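PDB 6R5W: Gp15 protein from Listeria phage PSA, which probably recognises the Listeria cell surface as the homotrimeric receptor binding protein of the phage, this chain being its C-terminal part. Local coordinates for residues A[51-54]-A[55-59]; A[140-143]-A[144-148]; A[43-46]-A[47-51]. All coordinates share one frame; numbering follows the deposited sequence. Where two conformers were deposited one is given.

Contact 1 of 3, residues A[51-54]-A[55-59]; sequences KAFF and ELSSS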
loop_
_atom_site.group_PDB
_atom_site.type_symbol
_atom_site.label_atom_id
_atom_site.label_comp_id
_atom_site.label_asym_id
_atom_site.label_seq_id
_atom_site.Cartn_x
_atom_site.Cartn_y
_atom_site.Cartn_z
ATOM N N LYS A 51 -6.081 -11.667 -0.127
ATOM C CA LYS A 51 -6.039 -10.809 1.067
ATOM C C LYS A 51 -4.838 -11.143 1.933
ATOM O O LYS A 51 -4.149 -10.228 2.429
ATOM C CB LYS A 51 -7.365 -10.925 1.848
ATOM C CG LYS A 51 -8.555 -10.243 1.180
ATOM C CD LYS A 51 -9.878 -10.414 2.009
ATOM C CE LYS A 51 -10.999 -9.642 1.331
ATOM N NZ LYS A 51 -12.367 -9.753 1.943
ATOM N N ALA A 52 -4.547 -12.446 2.105
ATOM C CA ALA A 52 -3.386 -12.852 2.895
ATOM C C ALA A 52 -2.075 -12.411 2.244
ATOM O O ALA A 52 -1.106 -12.058 2.947
ATOM C CB ALA A 52 -3.328 -14.368 3.115
ATOM N N PHE A 53 -1.979 -12.524 0.912
ATOM C CA PHE A 53 -0.766 -12.092 0.231
ATOM C C PHE A 53 -0.526 -10.583 0.418
ATOM O O PHE A 53 0.625 -10.146 0.642
ATOM C CB PHE A 53 -0.868 -12.447 -1.233
ATOM C CG PHE A 53 0.205 -11.849 -2.082
ATOM C CD1 PHE A 53 1.449 -12.451 -2.164
ATOM C CD2 PHE A 53 -0.037 -10.699 -2.806
ATOM C CE1 PHE A 53 2.435 -11.909 -2.933
ATOM C CE2 PHE A 53 0.943 -10.180 -3.604
ATOM C CZ PHE A 53 2.176 -10.776 -3.667
ATOM N N PHE A 54 -1.585 -9.790 0.344
ATOM C CA PHE A 54 -1.490 -8.355 0.552
ATOM C C PHE A 54 -1.035 -8.014 1.966
ATOM O O PHE A 54 -0.160 -7.162 2.164
ATOM C CB PHE A 54 -2.825 -7.682 0.306
ATOM C CG PHE A 54 -2.913 -6.311 0.878
ATOM C CD1 PHE A 54 -2.300 -5.247 0.246
ATOM C CD2 PHE A 54 -3.543 -6.091 2.093
ATOM C CE1 PHE A 54 -2.338 -3.973 0.810
ATOM C CE2 PHE A 54 -3.587 -4.821 2.651
ATOM C CZ PHE A 54 -2.986 -3.768 2.009
ATOM N N GLU A 55 -1.649 -8.642 2.972
ATOM C CA GLU A 55 -1.265 -8.358 4.352
ATOM C C GLU A 55 0.182 -8.704 4.591
ATOM O O GLU A 55 0.909 -7.941 5.239
ATOM C CB GLU A 55 -2.155 -9.113 5.335
ATOM C CG GLU A 55 -3.333 -8.279 5.785
ATOM C CD GLU A 55 -3.020 -7.545 7.091
ATOM O OE1 GLU A 55 -3.924 -6.877 7.643
ATOM O OE2 GLU A 55 -1.854 -7.644 7.574
ATOM N N LEU A 56 0.631 -9.822 4.042
ATOM C CA LEU A 56 2.017 -10.214 4.161
ATOM C C LEU A 56 2.922 -9.179 3.506
ATOM O O LEU A 56 3.966 -8.806 4.049
ATOM C CB LEU A 56 2.227 -11.554 3.499
ATOM C CG LEU A 56 3.539 -12.294 3.662
ATOM C CD1 LEU A 56 3.713 -12.627 5.155
ATOM C CD2 LEU A 56 3.489 -13.546 2.826
ATOM N N SER A 57 2.572 -8.764 2.297
ATOM C CA SER A 57 3.449 -7.893 1.524
ATOM C C SER A 57 3.617 -6.537 2.192
ATOM O O SER A 57 4.639 -5.902 2.019
ATOM C CB SER A 57 2.889 -7.729 0.100
ATOM O OG SER A 57 2.912 -8.994 -0.547
ATOM N N SER A 58 2.629 -6.077 2.939
ATOM C CA SER A 58 2.547 -4.696 3.406
ATOM C C SER A 58 2.805 -4.581 4.904
ATOM O O SER A 58 2.556 -3.528 5.494
ATOM C CB SER A 58 1.184 -4.109 3.031
ATOM O OG SER A 58 0.166 -4.764 3.726
ATOM N N SER A 59 3.288 -5.633 5.513
ATOM C CA SER A 59 3.582 -5.597 6.929
ATOM C C SER A 59 4.942 -4.946 7.214
ATOM O O SER A 59 5.876 -4.956 6.393
ATOM C CB SER A 59 3.511 -7.012 7.494
ATOM O OG SER A 59 2.153 -7.488 7.445
#
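Ser57 sits one helical turn after Phe53 and lays its hydroxyl on the phenyl ring, OG 3.6 Å above the plane and over the ring centre. This is the C-terminal end of helix 36-57, the last turn of the trimeric coiled coil before the chain enters the β-rich head. The same OG donates to Phe53 O (2.8 Å), joining Ser57 N, which bonds to that oxygen at 2.9 Å from the opposite face of the carbonyl plane. Phe53 O is thus gripped twice by one residue, and OG is fixed between carbonyl and ring.

The arrangement recurs one residue on. Ser58 OG donates to Phe54 O at 2.9 Å and also lies over a face of the Phe54 ring, this time displaced toward the rim. Ser58 is the first residue to leave helical geometry, and Ser58 N bonds only weakly to Phe54 O, so Phe54 O takes its stronger bond from the hydroxyl. Both rings point down the helix because CG is anti to the backbone N in each (chi1 170° in Phe53, 163° in Phe54).

Farther out, the Phe54 ring meets Phe54 of the third subunit with the two planes roughly perpendicular, within the core of the trimer. The Glu55 chain, bent at chi2 (-94°), carries OE1 to a salt bridge with Lys83 of the second subunit, while at its root Glu55 N holds the main-chain turn to Lys51 O at 3.0 Å.

Contact 2 of 3, residues A[140-143]-A[144-148]; sequences YLSV and SADIN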
loop_
_atom_site.group_PDB
_atom_site.type_symbol
_atom_site.label_atom_id
_atom_site.label_comp_id
_atom_site.label_asym_id
_atom_site.label_seq_id
_atom_site.Cartn_x
_atom_site.Cartn_y
_atom_site.Cartn_z
ATOM N N TYR A 140 24.031 13.467 7.127
ATOM C CA TYR A 140 24.134 12.847 5.838
ATOM C C TYR A 140 23.832 11.370 5.905
ATOM O O TYR A 140 24.283 10.676 6.802
ATOM C CB TYR A 140 25.525 12.984 5.234
ATOM C CG TYR A 140 26.004 14.351 4.864
ATOM C CD1 TYR A 140 25.382 15.493 5.269
ATOM C CD2 TYR A 140 27.186 14.471 4.104
ATOM C CE1 TYR A 140 25.899 16.774 4.929
ATOM C CE2 TYR A 140 27.692 15.716 3.760
ATOM C CZ TYR A 140 27.083 16.834 4.193
ATOM O OH TYR A 140 27.576 18.057 3.899
ATOM N N LEU A 141 23.046 10.878 4.953
ATOM C CA LEU A 141 22.862 9.438 4.784
ATOM C C LEU A 141 23.712 9.073 3.586
ATOM O O LEU A 141 23.388 9.528 2.489
ATOM C CB LEU A 141 21.392 9.093 4.512
ATOM C CG LEU A 141 21.111 7.632 4.310
ATOM C CD1 LEU A 141 21.376 6.820 5.599
ATOM C CD2 LEU A 141 19.687 7.305 3.797
ATOM N N SER A 142 24.733 8.240 3.777
ATOM C CA SER A 142 25.662 7.926 2.682
ATOM C C SER A 142 25.090 6.848 1.763
ATOM O O SER A 142 24.147 6.145 2.098
ATOM C CB SER A 142 27.014 7.457 3.255
ATOM O OG SER A 142 26.915 6.065 3.643
ATOM N N VAL A 143 25.714 6.672 0.585
ATOM C CA VAL A 143 25.288 5.670 -0.331
ATOM C C VAL A 143 25.454 4.248 0.234
ATOM O O VAL A 143 24.777 3.332 -0.234
ATOM C CB VAL A 143 26.010 5.762 -1.705
ATOM C CG1 VAL A 143 25.655 7.072 -2.378
ATOM C CG2 VAL A 143 27.488 5.595 -1.551
ATOM N N SER A 144 26.325 4.056 1.196
ATOM C CA SER A 144 26.474 2.772 1.851
ATOM C C SER A 144 25.635 2.720 3.120
ATOM O O SER A 144 25.814 1.820 3.950
ATOM C CB SER A 144 27.937 2.510 2.150
ATOM O OG SER A 144 28.543 3.544 2.887
ATOM N N ALA A 145 24.761 3.711 3.311
ATOM C CA ALA A 145 23.799 3.712 4.427
ATOM C C ALA A 145 24.444 3.974 5.786
ATOM O O ALA A 145 23.917 3.527 6.835
ATOM C CB ALA A 145 22.968 2.409 4.451
ATOM N N ASP A 146 25.537 4.711 5.816
ATOM C CA ASP A 146 26.036 5.295 7.048
ATOM C C ASP A 146 25.222 6.542 7.418
ATOM O O ASP A 146 24.900 7.393 6.554
ATOM C CB ASP A 146 27.505 5.713 6.898
ATOM C CG ASP A 146 28.383 4.575 6.503
ATOM O OD1 ASP A 146 28.451 3.607 7.277
ATOM O OD2 ASP A 146 28.926 4.645 5.360
ATOM N N ILE A 147 24.920 6.664 8.711
ATOM C CA ILE A 147 24.278 7.842 9.267
ATOM C C ILE A 147 25.384 8.724 9.822
ATOM O O ILE A 147 25.977 8.444 10.867
ATOM C CB ILE A 147 23.225 7.478 10.333
ATOM C CG1 ILE A 147 22.217 6.530 9.708
ATOM C CG2 ILE A 147 22.554 8.711 10.832
ATOM C CD1 ILE A 147 21.179 6.064 10.675
ATOM N N ASN A 148 25.718 9.775 9.072
ATOM C CA ASN A 148 26.890 10.617 9.331
ATOM C C ASN A 148 26.468 11.990 9.820
ATOM O O ASN A 148 25.995 12.829 9.024
ATOM C CB ASN A 148 27.657 10.724 8.008
ATOM C CG ASN A 148 28.968 11.491 8.099
ATOM O OD1 ASN A 148 29.405 11.894 9.150
ATOM N ND2 ASN A 148 29.474 11.847 6.937
#
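Asp146 OD2 is held by two hydroxyls: Ser142 OG donates to it at 3.0 Å, and Ser144 OG does so at 2.7 Å. Both come from above the same face of the carboxylate plane, about 40° out of it, so the two hydroxyls crowd one face of the carboxylate. Ser142 OG has a second task, accepting a bond from Asp146 N at 2.9 Å. Its first torsion (chi1 80°) sets OG between the backbone N and the carbonyl carbon, which turns it across the end of the hairpin toward Asp146.

These side chains clasp the tight end of the β-hairpin formed by strands 136-141 and 146-152. A type I turn runs from Ser142 to Ala145, closed by Ala145 N to Ser142 O (2.8 Å). Ala145 then adopts the left-handed helical conformation, and Ser142 N reaches Asp146 O at 2.9 Å. This is a type I turn with a G1 β bulge. Beyond it Tyr140 and Asn148 form a hydrogen-bonded antiparallel pair through two nearly straight bonds, whereas Leu141 and Ile147, a non-hydrogen-bonded pair, meet by CD1 and CG1 and lie against strand 159-167.

Asp146 OD1 is bonded to Thr109 OG1 next to the hairpin. With both carboxylate oxygens supplied with donors, the surroundings would probably stabilise the ionised form of Asp146.

Contact 3 of 3, residues A[43-46]-A[47-51]; sequences ADKA and LADAK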
loop_
_atom_site.group_PDB
_atom_site.type_symbol
_atom_site.label_atom_id
_atom_site.label_comp_id
_atom_site.label_asym_id
_atom_site.label_seq_id
_atom_site.Cartn_x
_atom_site.Cartn_y
_atom_site.Cartn_z
ATOM N N ALA A 43 -13.494 -19.609 -5.649
ATOM C CA ALA A 43 -13.374 -18.166 -5.801
ATOM C C ALA A 43 -13.174 -17.502 -4.425
ATOM O O ALA A 43 -12.343 -16.581 -4.272
ATOM C CB ALA A 43 -14.629 -17.606 -6.465
ATOM N N ASP A 44 -13.919 -17.977 -3.414
ATOM C CA ASP A 44 -13.771 -17.451 -2.066
ATOM C C ASP A 44 -12.360 -17.686 -1.552
ATOM O O ASP A 44 -11.788 -16.804 -0.901
ATOM C CB ASP A 44 -14.832 -18.061 -1.139
ATOM C CG ASP A 44 -16.231 -17.537 -1.419
ATOM O OD1 ASP A 44 -16.429 -16.559 -2.197
ATOM O OD2 ASP A 44 -17.202 -18.133 -0.846
ATOM N N LYS A 45 -11.775 -18.857 -1.843
ATOM C CA LYS A 45 -10.418 -19.157 -1.420
ATOM C C LYS A 45 -9.399 -18.307 -2.170
ATOM O O LYS A 45 -8.358 -17.940 -1.606
ATOM C CB LYS A 45 -10.093 -20.627 -1.607
ATOM C CG LYS A 45 -8.664 -20.959 -1.256
ATOM C CD LYS A 45 -8.384 -22.394 -0.992
ATOM C CE LYS A 45 -6.978 -22.575 -0.412
ATOM N NZ LYS A 45 -5.914 -21.925 -1.223
ATOM N N ALA A 46 -9.631 -18.053 -3.465
ATOM C CA ALA A 46 -8.732 -17.153 -4.193
ATOM C C ALA A 46 -8.716 -15.761 -3.556
ATOM O O ALA A 46 -7.648 -15.157 -3.399
ATOM C CB ALA A 46 -9.132 -17.062 -5.671
ATOM N N LEU A 47 -9.886 -15.250 -3.190
ATOM C CA LEU A 47 -9.991 -13.964 -2.515
ATOM C C LEU A 47 -9.264 -13.981 -1.187
ATOM O O LEU A 47 -8.508 -13.045 -0.877
ATOM C CB LEU A 47 -11.448 -13.570 -2.338
ATOM C CG LEU A 47 -11.762 -12.289 -1.579
ATOM C CD1 LEU A 47 -11.078 -11.058 -2.293
ATOM C CD2 LEU A 47 -13.247 -12.031 -1.452
ATOM N N ALA A 48 -9.449 -15.043 -0.404
ATOM C CA ALA A 48 -8.789 -15.129 0.888
ATOM C C ALA A 48 -7.278 -15.205 0.735
ATOM O O ALA A 48 -6.529 -14.635 1.556
ATOM C CB ALA A 48 -9.300 -16.350 1.665
ATOM N N ASP A 49 -6.801 -15.946 -0.278
ATOM C CA ASP A 49 -5.384 -16.024 -0.530
ATOM C C ASP A 49 -4.841 -14.663 -0.977
ATOM O O ASP A 49 -3.693 -14.315 -0.667
ATOM C CB ASP A 49 -5.109 -17.069 -1.568
ATOM C CG ASP A 49 -5.340 -18.520 -1.039
ATOM O OD1 ASP A 49 -5.579 -18.681 0.169
ATOM O OD2 ASP A 49 -5.274 -19.478 -1.835
ATOM N N ALA A 50 -5.627 -13.922 -1.764
ATOM C CA ALA A 50 -5.213 -12.589 -2.210
ATOM C C ALA A 50 -5.086 -11.656 -1.015
ATOM O O ALA A 50 -4.096 -10.944 -0.876
ATOM C CB ALA A 50 -6.203 -12.040 -3.229
ATOM N N LYS A 51 -6.081 -11.667 -0.127
ATOM C CA LYS A 51 -6.039 -10.809 1.067
ATOM C C LYS A 51 -4.838 -11.143 1.933
ATOM O O LYS A 51 -4.149 -10.228 2.429
ATOM C CB LYS A 51 -7.365 -10.925 1.848
ATOM C CG LYS A 51 -8.555 -10.243 1.180
ATOM C CD LYS A 51 -9.878 -10.414 2.009
ATOM C CE LYS A 51 -10.999 -9.642 1.331
ATOM N NZ LYS A 51 -12.367 -9.753 1.943
#
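The carboxylate of Asp49 is set against Lys45, one turn earlier, by a face and by an edge. Over one face lies the main-chain Lys45 O, 3.1 Å from Asp49 CG and almost equally far from the two carboxylate oxygens, an approach of acceptors and not a bond. At the edge Lys45 NZ meets OD2 at 2.6 Å on the syn lone pair, the side turned to the other oxygen, in a short salt bridge. The lysine starts out along the helix, CG anti to the backbone N, and a bend at its last torsion (chi4 -52°) brings the ammonium round to the edge of the carboxylate at OD2; its CG also lies 3.7 Å from OD2. Another carboxylate, that of Asp44, takes a hydrogen bond through OD1 from Gln40 NE2, one turn back.

The salt bridge spans the i to i+4 spacing of helix 36-57, a coiled-coil helix of the trimer. Ala43, Ala46 and Ala50, spaced by three and then four residues, are consistent with heptad core positions. Ala43 packs on Ala46 and Ala50 on Ala50 of the second subunit, and Leu47 flanks the core against Asp49 of that subunit. Ala46 faces Ala43 of the third subunit. The backbone underneath is regular, with Leu47 N to Ala43 O and Ala48 N to Asp44 O at 3.0 Å each. Asp49 N bonds to Lys45 O at 2.9 Å.

In the fold
Contacts 3 and 1 follow each other on helix 36-57, sharing Lys51, with centres about 12 Å apart. Contact 3 comes first in the chain and lies in the stem, while contact 1 ends the helix where the stem meets the head. Both touch neighbouring subunits, so the coiled coil continues through them. Contact 2 comes much later, in the hairpin of strands 136-141 and 146-152, inside the four-stranded antiparallel sheet that also holds 105-109 and 122-127. Its centre lies about 30 Å from that of contact 1 and 42 Å from that of contact 3. The trimer thus joins a helical stem to a β-rich head, which probably meets the host.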